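Local coordinates for gamma-glutamyltransferase 1 Threonine peptidase. MEROPS family T03 (Pseudomonas nitroreducens, PDB 7D9E), which probably transfers gamma-glutamyl groups from donor compounds to amine acceptors or water, and is held here with the glutamine analogue L-DON, at residues Leu262-Leu267 with Ile273-Leu278; Gly155-Gly160 with Lys204-Ile209. One frame throughout, in Å; residues are numbered along the deposited sequence.

Contact 1 of 2, residues Leu262-Leu267 with Ile273-Leu278; sequences LYTAPL and IALAQL
The CD1 methyl of Ile273 points into the fork of Leu267, 4.1 Å from its CG. Leu267 CD1 and CD2 lie equally far, each 4.3 Å, from Ile273 CD1. The outstretched CG1 branch of Ile273 (chi2 167°) carries the methyl across to the loop that follows strand 260-264. Leu275 then turns its side chain to strand 260-264, meeting Thr264 at a slant. Its CD1 comes 4.0 Å from Thr264 OG1, a van der Waals approach, while its CB lies 4.4 Å from Leu262 CD2. Leu262 and Thr264, two positions apart on the strand, thus receive different parts of a single leucine. Together Ile273 and Leu275 supply all of the surface that residues 273-278 bury against residues 262-267. A helix laid over one face of an antiparallel sheet in this way is consistent with the layered alpha-beta-beta-alpha sandwich of Ntn hydrolases, the clan to which the enzyme belongs; the small subunit extends the sheet past Leu262 and Tyr263. Thr264 OG1 sits anti to its backbone nitrogen (chi1 -170°), where it is hydrogen-bonded to Ser77 OG of the small subunit, so the buried hydroxyl beside the leucine methyl has a polar partner. Gln277 does not reach strand 260-264; its NE2 is hydrogen-bonded to Asp313 OD2 and Leu331 O, and Leu278, like Ala274 one turn earlier, rests on Val310 of helix 297-317.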
ATOM      1  N   LEU A 262     -15.870  -8.972  -0.427  1.00 21.29           N
ATOM      2  CA  LEU A 262     -14.552  -8.367  -0.312  1.00 18.53           C
ATOM      3  C   LEU A 262     -14.646  -7.119   0.558  1.00 19.72           C
ATOM      4  O   LEU A 262     -15.454  -6.230   0.286  1.00 22.51           O
ATOM      5  CB  LEU A 262     -14.018  -7.965  -1.694  1.00 20.07           C
ATOM      6  CG  LEU A 262     -12.805  -7.034  -1.805  1.00 21.90           C
ATOM      7  CD1 LEU A 262     -11.560  -7.596  -1.128  1.00 20.90           C
ATOM      8  CD2 LEU A 262     -12.558  -6.702  -3.287  1.00 21.72           C
ATOM      9  N   TYR A 263     -13.797  -7.045   1.582  1.00 19.42           N
ATOM     10  CA  TYR A 263     -13.641  -5.863   2.405  1.00 19.43           C
ATOM     11  C   TYR A 263     -12.287  -5.263   2.090  1.00 16.89           C
ATOM     12  O   TYR A 263     -11.266  -5.968   2.091  1.00 18.93           O
ATOM     13  CB  TYR A 263     -13.676  -6.244   3.876  1.00 18.86           C
ATOM     14  CG  TYR A 263     -15.021  -6.732   4.304  1.00 20.55           C
ATOM     15  CD1 TYR A 263     -16.104  -5.862   4.426  1.00 20.72           C
ATOM     16  CD2 TYR A 263     -15.235  -8.076   4.572  1.00 21.89           C
ATOM     17  CE1 TYR A 263     -17.343  -6.315   4.827  1.00 22.32           C
ATOM     18  CE2 TYR A 263     -16.476  -8.544   4.958  1.00 23.74           C
ATOM     19  CZ  TYR A 263     -17.529  -7.666   5.084  1.00 23.83           C
ATOM     20  OH  TYR A 263     -18.765  -8.132   5.482  1.00 26.73           O
ATOM     21  N   THR A 264     -12.274  -3.970   1.781  1.00 18.24           N
ATOM     22  CA  THR A 264     -11.028  -3.322   1.369  1.00 17.05           C
ATOM     23  C   THR A 264     -11.066  -1.859   1.783  1.00 18.27           C
ATOM     24  O   THR A 264     -11.980  -1.414   2.477  1.00 20.30           O
ATOM     25  CB  THR A 264     -10.788  -3.550  -0.137  1.00 18.89           C
ATOM     26  OG1 THR A 264      -9.458  -3.134  -0.501  1.00 20.47           O
ATOM     27  CG2 THR A 264     -11.810  -2.835  -0.985  1.00 21.88           C
ATOM     28  N   ALA A 265     -10.043  -1.128   1.355  1.00 18.37           N
ATOM     29  CA  ALA A 265      -9.811   0.207   1.885  1.00 16.72           C
ATOM     30  C   ALA A 265     -10.771   1.212   1.274  1.00 19.54           C
ATOM     31  O   ALA A 265     -10.824   1.338   0.050  1.00 19.50           O
ATOM     32  CB  ALA A 265      -8.374   0.623   1.565  1.00 20.13           C
ATOM     33  N   PRO A 266     -11.515   1.960   2.092  1.00 17.21           N
ATOM     34  CA  PRO A 266     -12.319   3.080   1.597  1.00 18.44           C
ATOM     35  C   PRO A 266     -11.437   4.323   1.492  1.00 18.15           C
ATOM     36  O   PRO A 266     -10.238   4.290   1.766  1.00 18.20           O
ATOM     37  CB  PRO A 266     -13.347   3.227   2.704  1.00 20.24           C
ATOM     38  CG  PRO A 266     -12.517   2.946   3.969  1.00 19.00           C
ATOM     39  CD  PRO A 266     -11.574   1.849   3.567  1.00 17.38           C
ATOM     40  N   LEU A 267     -12.055   5.429   1.084  1.00 19.09           N
ATOM     41  CA  LEU A 267     -11.349   6.695   1.067  1.00 19.72           C
ATOM     42  C   LEU A 267     -10.739   6.951   2.441  1.00 18.32           C
ATOM     43  O   LEU A 267     -11.377   6.673   3.462  1.00 19.00           O
ATOM     44  CB  LEU A 267     -12.318   7.819   0.705  1.00 20.85           C
ATOM     45  CG  LEU A 267     -12.757   7.865  -0.757  1.00 22.78           C
ATOM     46  CD1 LEU A 267     -13.828   8.920  -0.924  1.00 27.38           C
ATOM     47  CD2 LEU A 267     -11.584   8.159  -1.678  1.00 25.18           C
ATOM     48  N   ILE A 273     -13.042   2.032  -4.174  1.00 20.03           N
ATOM     49  CA  ILE A 273     -13.864   2.457  -5.296  1.00 18.43           C
ATOM     50  C   ILE A 273     -13.365   1.818  -6.580  1.00 17.15           C
ATOM     51  O   ILE A 273     -14.163   1.298  -7.379  1.00 20.23           O
ATOM     52  CB  ILE A 273     -13.909   3.994  -5.369  1.00 19.72           C
ATOM     53  CG1 ILE A 273     -14.691   4.525  -4.159  1.00 24.67           C
ATOM     54  CG2 ILE A 273     -14.518   4.475  -6.687  1.00 22.81           C
ATOM     55  CD1 ILE A 273     -14.543   6.009  -3.945  1.00 30.71           C
ATOM     56  N   ALA A 274     -12.045   1.826  -6.792  1.00 16.69           N
ATOM     57  CA  ALA A 274     -11.496   1.197  -7.987  1.00 16.60           C
ATOM     58  C   ALA A 274     -11.886  -0.272  -8.072  1.00 19.35           C
ATOM     59  O   ALA A 274     -12.340  -0.732  -9.123  1.00 19.36           O
ATOM     60  CB  ALA A 274      -9.980   1.351  -8.033  1.00 18.81           C
ATOM     61  N   LEU A 275     -11.695  -1.036  -6.989  1.00 17.48           N
ATOM     62  CA  LEU A 275     -12.044  -2.456  -7.035  1.00 16.99           C
ATOM     63  C   LEU A 275     -13.540  -2.668  -7.230  1.00 16.89           C
ATOM     64  O   LEU A 275     -13.944  -3.588  -7.944  1.00 19.34           O
ATOM     65  CB  LEU A 275     -11.538  -3.187  -5.786  1.00 17.33           C
ATOM     66  CG  LEU A 275     -10.026  -3.424  -5.816  1.00 16.95           C
ATOM     67  CD1 LEU A 275      -9.485  -3.720  -4.443  1.00 18.09           C
ATOM     68  CD2 LEU A 275      -9.704  -4.565  -6.762  1.00 20.54           C
ATOM     69  N   ALA A 276     -14.381  -1.833  -6.605  1.00 16.67           N
ATOM     70  CA  ALA A 276     -15.820  -1.972  -6.823  1.00 18.88           C
ATOM     71  C   ALA A 276     -16.146  -1.799  -8.302  1.00 19.92           C
ATOM     72  O   ALA A 276     -16.932  -2.568  -8.875  1.00 21.72           O
ATOM     73  CB  ALA A 276     -16.568  -0.943  -5.974  1.00 20.00           C
ATOM     74  N   GLN A 277     -15.461  -0.847  -8.956  1.00 18.89           N
ATOM     75  CA  GLN A 277     -15.688  -0.609 -10.377  1.00 19.17           C
ATOM     76  C   GLN A 277     -15.065  -1.701 -11.239  1.00 20.34           C
ATOM     77  O   GLN A 277     -15.685  -2.158 -12.211  1.00 20.38           O
ATOM     78  CB  GLN A 277     -15.142   0.761 -10.770  1.00 19.22           C
ATOM     79  CG  GLN A 277     -15.936   1.908 -10.146  1.00 18.57           C
ATOM     80  CD  GLN A 277     -15.447   3.265 -10.595  1.00 19.09           C
ATOM     81  OE1 GLN A 277     -14.399   3.392 -11.213  1.00 23.07           O
ATOM     82  NE2 GLN A 277     -16.207   4.306 -10.272  1.00 21.30           N
ATOM     83  N   LEU A 278     -13.831  -2.109 -10.920  1.00 18.68           N
ATOM     84  CA  LEU A 278     -13.158  -3.134 -11.720  1.00 16.96           C
ATOM     85  C   LEU A 278     -13.933  -4.444 -11.680  1.00 18.42           C
ATOM     86  O   LEU A 278     -14.202  -5.064 -12.724  1.00 18.75           O
ATOM     87  CB  LEU A 278     -11.736  -3.353 -11.213  1.00 16.83           C
ATOM     88  CG  LEU A 278     -10.756  -2.214 -11.497  1.00 18.05           C
ATOM     89  CD1 LEU A 278      -9.598  -2.316 -10.504  1.00 17.85           C
ATOM     90  CD2 LEU A 278     -10.240  -2.170 -12.921  1.00 18.81           C
TER

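Contact 2 of 2, residues Gly155-Gly160 with Lys204-Ile209; sequences GYAQTG and KTLERI
This is a small helix-to-helix contact, apolar on its buried side and water-bridged at the surface, between helices 146-159 and 200-212 in the peripheral helical part of the large subunit of this Ntn-clan enzyme. The buried side rests on Ala157 and Leu206. Ala157 CB points at the partner helix and lies 4.4 Å from Leu206 CD1, a loose touch between two methyl groups. Leu206 reaches further along helix 146-159, to Leu150, Ala153 and Ile154, and meets Phe62 and Val66 of helix 53-67, so a third helix adds to the apolar side. At the exposed rim Gln158 and Glu207 stretch toward each other from their helices. The extended Gln158 chain (chi2 170°) carries its amide outward to the carboxylate, and the two flat groups stand almost perpendicular, their planes 84° apart. Gln158 NE2 lies 3.7 Å from Glu207 OE2. Just beyond, helix 146-159 ends: Gly160 adopts a positive phi of 107°, a conformation that calls for glycine, since a beta-carbon would press on the carbonyl oxygen of Thr159. In the last turn Gly155 O accepts hydrogen bonds from both Thr159 N and Thr159 OG1, the hydroxyl lying above the carbonyl plane. The bridging water accepts from Gln158 NE2 at 2.9 Å and donates a weak bond to Glu207 OE1 at 3.0 Å.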
ATOM      1  N   GLY A 155      15.162  -6.381  19.256  1.00 22.50           N
ATOM      2  CA  GLY A 155      16.287  -7.285  19.081  1.00 20.60           C
ATOM      3  C   GLY A 155      16.912  -7.188  17.704  1.00 19.82           C
ATOM      4  O   GLY A 155      18.133  -7.148  17.583  1.00 20.51           O
ATOM      5  N   TYR A 156      16.083  -7.120  16.654  1.00 22.28           N
ATOM      6  CA  TYR A 156      16.627  -6.983  15.302  1.00 19.74           C
ATOM      7  C   TYR A 156      17.344  -5.656  15.131  1.00 17.53           C
ATOM      8  O   TYR A 156      18.352  -5.584  14.412  1.00 18.66           O
ATOM      9  CB  TYR A 156      15.546  -7.162  14.225  1.00 19.18           C
ATOM     10  CG  TYR A 156      15.159  -8.605  14.020  1.00 19.08           C
ATOM     11  CD1 TYR A 156      16.088  -9.539  13.565  1.00 22.33           C
ATOM     12  CD2 TYR A 156      13.881  -9.037  14.314  1.00 20.21           C
ATOM     13  CE1 TYR A 156      15.741 -10.859  13.400  1.00 23.22           C
ATOM     14  CE2 TYR A 156      13.523 -10.380  14.150  1.00 23.19           C
ATOM     15  CZ  TYR A 156      14.452 -11.265  13.690  1.00 25.93           C
ATOM     16  OH  TYR A 156      14.117 -12.586  13.526  1.00 27.84           O
ATOM     17  N   ALA A 157      16.888  -4.600  15.821  1.00 18.47           N
ATOM     18  CA  ALA A 157      17.603  -3.331  15.743  1.00 17.85           C
ATOM     19  C   ALA A 157      18.933  -3.405  16.476  1.00 18.19           C
ATOM     20  O   ALA A 157      19.950  -2.902  15.982  1.00 19.82           O
ATOM     21  CB  ALA A 157      16.745  -2.201  16.323  1.00 20.29           C
ATOM     22  N   GLN A 158      18.960  -4.047  17.649  1.00 20.46           N
ATOM     23  CA  GLN A 158      20.180  -4.120  18.444  1.00 23.92           C
ATOM     24  C   GLN A 158      21.240  -5.022  17.818  1.00 21.93           C
ATOM     25  O   GLN A 158      22.421  -4.655  17.767  1.00 23.84           O
ATOM     26  CB  GLN A 158      19.850  -4.655  19.846  1.00 25.68           C
ATOM     27  CG  GLN A 158      19.140  -3.672  20.727  1.00 34.25           C
ATOM     28  CD  GLN A 158      18.630  -4.313  22.001  1.00 29.43           C
ATOM     29  OE1 GLN A 158      18.657  -5.542  22.155  1.00 32.77           O
ATOM     30  NE2 GLN A 158      18.158  -3.486  22.915  1.00 33.44           N
ATOM     31  N   THR A 159      20.857  -6.235  17.408  1.00 23.49           N
ATOM     32  CA  THR A 159      21.823  -7.250  17.009  1.00 23.17           C
ATOM     33  C   THR A 159      21.821  -7.546  15.518  1.00 23.12           C
ATOM     34  O   THR A 159      22.703  -8.280  15.054  1.00 26.13           O
ATOM     35  CB  THR A 159      21.623  -8.557  17.798  1.00 24.35           C
ATOM     36  OG1 THR A 159      20.292  -9.047  17.632  1.00 28.08           O
ATOM     37  CG2 THR A 159      21.875  -8.323  19.285  1.00 29.41           C
ATOM     38  N   GLY A 160      20.867  -7.017  14.768  1.00 20.46           N
ATOM     39  CA  GLY A 160      20.966  -6.895  13.329  1.00 19.43           C
ATOM     40  C   GLY A 160      20.073  -7.873  12.578  1.00 21.47           C
ATOM     41  O   GLY A 160      19.461  -8.784  13.139  1.00 20.35           O
ATOM     42  N   LYS A 204      16.802   2.031  20.605  1.00 23.82           N
ATOM     43  CA  LYS A 204      16.423   2.841  21.763  1.00 26.15           C
ATOM     44  C   LYS A 204      15.057   3.488  21.548  1.00 26.16           C
ATOM     45  O   LYS A 204      14.248   3.574  22.482  1.00 24.81           O
ATOM     46  CB  LYS A 204      17.504   3.884  22.052  1.00 30.16           C
ATOM     47  CG  LYS A 204      18.809   3.260  22.575  1.00 33.70           C
ATOM     48  CD  LYS A 204      19.922   4.293  22.752  1.00 43.63           C
ATOM     49  N   THR A 205      14.774   3.939  20.324  1.00 22.95           N
ATOM     50  CA  THR A 205      13.465   4.506  20.020  1.00 22.66           C
ATOM     51  C   THR A 205      12.366   3.478  20.252  1.00 21.57           C
ATOM     52  O   THR A 205      11.323   3.777  20.856  1.00 21.85           O
ATOM     53  CB  THR A 205      13.459   4.987  18.569  1.00 20.50           C
ATOM     54  OG1 THR A 205      14.437   6.019  18.408  1.00 23.55           O
ATOM     55  CG2 THR A 205      12.092   5.512  18.147  1.00 20.32           C
ATOM     56  N   LEU A 206      12.587   2.250  19.776  1.00 21.95           N
ATOM     57  CA  LEU A 206      11.600   1.195  19.966  1.00 21.03           C
ATOM     58  C   LEU A 206      11.440   0.816  21.431  1.00 24.51           C
ATOM     59  O   LEU A 206      10.336   0.423  21.840  1.00 22.45           O
ATOM     60  CB  LEU A 206      11.968  -0.018  19.119  1.00 20.83           C
ATOM     61  CG  LEU A 206      11.838   0.238  17.615  1.00 19.69           C
ATOM     62  CD1 LEU A 206      12.555  -0.873  16.872  1.00 21.48           C
ATOM     63  CD2 LEU A 206      10.386   0.308  17.200  1.00 21.82           C
ATOM     64  N   GLU A 207      12.510   0.916  22.231  1.00 23.28           N
ATOM     65  CA  GLU A 207      12.378   0.695  23.670  1.00 24.62           C
ATOM     66  C   GLU A 207      11.477   1.741  24.311  1.00 27.18           C
ATOM     67  O   GLU A 207      10.646   1.414  25.172  1.00 25.42           O
ATOM     68  CB  GLU A 207      13.750   0.685  24.350  1.00 26.42           C
ATOM     69  CG  GLU A 207      14.648  -0.457  23.930  1.00 36.94           C
ATOM     70  CD  GLU A 207      15.918  -0.533  24.760  1.00 55.27           C
ATOM     71  OE1 GLU A 207      16.678   0.456  24.780  1.00 42.76           O
ATOM     72  OE2 GLU A 207      16.149  -1.580  25.403  1.00 67.78           O
ATOM     73  N   ARG A 208      11.634   3.008  23.920  1.00 24.12           N
ATOM     74  CA  ARG A 208      10.750   4.050  24.438  1.00 26.56           C
ATOM     75  C   ARG A 208       9.304   3.798  24.028  1.00 23.54           C
ATOM     76  O   ARG A 208       8.383   3.977  24.839  1.00 25.33           O
ATOM     77  CB  ARG A 208      11.205   5.428  23.954  1.00 25.38           C
ATOM     78  CG  ARG A 208      12.578   5.832  24.493  1.00 27.35           C
ATOM     79  CD  ARG A 208      12.908   7.293  24.257  1.00 29.55           C
ATOM     80  NE  ARG A 208      12.903   7.675  22.849  1.00 27.13           N
ATOM     81  CZ  ARG A 208      13.951   7.574  22.038  1.00 27.07           C
ATOM     82  NH1 ARG A 208      15.095   7.088  22.499  1.00 32.04           N
ATOM     83  NH2 ARG A 208      13.850   7.950  20.769  1.00 25.36           N
ATOM     84  N   ILE A 209       9.082   3.415  22.769  1.00 22.34           N
ATOM     85  CA  ILE A 209       7.727   3.103  22.309  1.00 21.71           C
ATOM     86  C   ILE A 209       7.165   1.913  23.072  1.00 25.60           C
ATOM     87  O   ILE A 209       5.971   1.881  23.409  1.00 26.55           O
ATOM     88  CB  ILE A 209       7.729   2.874  20.784  1.00 23.57           C
ATOM     89  CG1 ILE A 209       8.058   4.180  20.065  1.00 23.29           C
ATOM     90  CG2 ILE A 209       6.388   2.342  20.324  1.00 23.11           C
ATOM     91  CD1 ILE A 209       8.368   4.050  18.572  1.00 24.13           C
TER
HETATM   92  O   HOH W   1      18.616  -0.628  22.819  1.00 40.11           O

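From the N terminus the chain reaches contact 2 first. Helix 146-159 is left at Gly160, and a 43-residue excursion, which includes helices 165-178 and 184-188, returns along helix 200-212, where the loop closes. The chain then passes through further helices and strand 248-257 to strand 260-264, and contact 1 closes a much shorter connection, with five residues between its segments, from strand 260-264 into helix 271-284. The two contacts follow in series, neither nested nor crossed. They lie on opposite sides of the chain's centre, with centres 36 Å apart: contact 2 joins peripheral helices, whereas contact 1 joins a helix to the sheet shared with the small subunit.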